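Local coordinates for CDP-glucose-4,6-dehydratase (Yersinia pseudotuberculosis, PDB 1RKX) that catalyses the 4,6-dehydration of CDP-D-glucose as an NAD-dependent enzyme of the short-chain dehydrogenase/reductase family, at the interface of chains A and B. Coordinates in Å, arbitrary orientation; residue numbers count along the deposited sequence, not the author numbering. Chains: chain A/B, CDP-glucose-4,6-dehydratase.

The interface of chains A and B. Residues chain A 151-152, 159, 162-163, 166; chain B 162-163, 166-167.
The carboxamide of A:Asn159, a residue within the YxxxK motif of this short-chain dehydrogenase/reductase, meets the backbone of B:Leu166 with its oxygen and nitrogen end, its plane turned about 51° from the peptide joining B:Leu166 and B:Val167. B:Leu166 O is displaced toward one face of the amide and B:Leu166 CB toward the other. Over the peptide itself the approach is nearly face-on: A:Asn159 OD1 stands above B:Leu166 C at 3.2 Å. The amide nitrogen ND2 is 3.1 Å from B:Leu166 O, but its N-H points elsewhere, so no hydrogen bond forms; OD1 and that carbonyl oxygen face each other without a donor between them, so the modelled amide orientation, and with it the placing of OD1 over B:Leu166 C, is doubtful. With CG anti to the backbone N (chi1 -166°), the amide reaches across to the partner helix.

A:Asn159 lies at the start of helix 156-175, which packs against its counterpart from the other chain about a two-fold axis. Helix pairing of this kind is typical of the family, so this is probably the dimer interface.

Flat peptide groups also receive the leucines. B:Leu166 CD2 sits squarely over the face of the peptide joining A:Gly162 and A:Cys163, 3.8 Å from A:Gly162 C. The twin contact brings A:Leu166 CD2 to 3.7 Å from B:Gly162 C. B:Leu166 also touches the segment preceding the helix, with CD2 4.0 Å from A:Gly152 CA.

Between the leucines the cysteines pass alongside each other: each SG is 3.9 Å from CB of the opposite cysteine. The sulfurs A:Cys163 SG and B:Cys163 SG, 4.0 Å apart, form no disulfide. Each is anti to its own carbonyl carbon (chi1 -77°), and B:Cys163 SG meets A:Leu166 CB at 3.7 Å.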
loop_
_atom_site.group_PDB
_atom_site.type_symbol
_atom_site.label_atom_id
_atom_site.label_comp_id
_atom_site.label_asym_id
_atom_site.label_seq_id
_atom_site.Cartn_x
_atom_site.Cartn_y
_atom_site.Cartn_z
ATOM N N MET A 151 6.967 3.045 -9.375
ATOM C CA MET A 151 7.557 3.822 -10.460
ATOM C C MET A 151 6.468 4.069 -11.500
ATOM O O MET A 151 5.516 3.298 -11.606
ATOM C CB MET A 151 8.711 3.050 -11.110
ATOM C CG MET A 151 9.892 2.775 -10.188
ATOM S SD MET A 151 10.793 4.283 -9.750
ATOM C CE MET A 151 10.064 4.657 -8.169
ATOM N N GLY A 152 6.612 5.147 -12.262
ATOM C CA GLY A 152 5.625 5.465 -13.271
ATOM C C GLY A 152 5.987 6.737 -14.006
ATOM O O GLY A 152 7.143 6.925 -14.398
ATOM N N ASN A 159 7.896 9.189 -17.428
ATOM C CA ASN A 159 7.729 7.753 -17.592
ATOM C C ASN A 159 9.023 7.048 -18.012
ATOM O O ASN A 159 9.308 5.934 -17.557
ATOM C CB ASN A 159 6.619 7.470 -18.606
ATOM C CG ASN A 159 6.156 6.032 -18.569
ATOM O OD1 ASN A 159 6.618 5.197 -19.342
ATOM N ND2 ASN A 159 5.245 5.729 -17.646
ATOM N N GLY A 162 10.975 6.461 -15.042
ATOM C CA GLY A 162 10.421 5.367 -14.268
ATOM C C GLY A 162 10.941 4.076 -14.890
ATOM O O GLY A 162 11.308 3.131 -14.183
ATOM N N CYS A 163 10.987 4.029 -16.222
ATOM C CA CYS A 163 11.502 2.852 -16.908
ATOM C C CYS A 163 12.990 2.659 -16.619
ATOM O O CYS A 163 13.443 1.520 -16.437
ATOM C CB CYS A 163 11.291 2.954 -18.417
ATOM S SG CYS A 163 9.569 2.621 -18.939
ATOM N N LEU A 166 13.394 0.864 -13.458
ATOM C CA LEU A 166 13.138 -0.563 -13.624
ATOM C C LEU A 166 14.346 -1.254 -14.268
ATOM O O LEU A 166 14.807 -2.289 -13.783
ATOM C CB LEU A 166 11.882 -0.793 -14.478
ATOM C CG LEU A 166 10.585 -1.073 -13.698
ATOM C CD1 LEU A 166 10.199 0.137 -12.861
ATOM C CD2 LEU A 166 9.460 -1.427 -14.674
ATOM N N GLY B 162 7.355 -5.037 -17.538
ATOM C CA GLY B 162 6.937 -4.021 -16.588
ATOM C C GLY B 162 7.129 -2.668 -17.273
ATOM O O GLY B 162 6.294 -1.770 -17.154
ATOM N N CYS B 163 8.235 -2.517 -17.998
ATOM C CA CYS B 163 8.499 -1.276 -18.727
ATOM C C CYS B 163 7.455 -1.065 -19.828
ATOM O O CYS B 163 7.011 0.064 -20.044
ATOM C CB CYS B 163 9.898 -1.290 -19.350
ATOM S SG CYS B 163 11.251 -0.979 -18.161
ATOM N N LEU B 166 4.486 0.497 -18.383
ATOM C CA LEU B 166 4.689 1.922 -18.154
ATOM C C LEU B 166 4.565 2.700 -19.468
ATOM O O LEU B 166 3.869 3.714 -19.526
ATOM C CB LEU B 166 6.066 2.180 -17.523
ATOM C CG LEU B 166 6.082 2.351 -15.999
ATOM C CD1 LEU B 166 5.637 1.061 -15.313
ATOM C CD2 LEU B 166 7.486 2.748 -15.545
ATOM N N VAL B 167 5.235 2.219 -20.512
ATOM C CA VAL B 167 5.193 2.872 -21.824
ATOM C C VAL B 167 3.754 3.039 -22.312
ATOM O O VAL B 167 3.367 4.118 -22.763
ATOM C CB VAL B 167 5.975 2.055 -22.889
ATOM C CG1 VAL B 167 5.642 2.559 -24.305
ATOM C CG2 VAL B 167 7.478 2.173 -22.633
#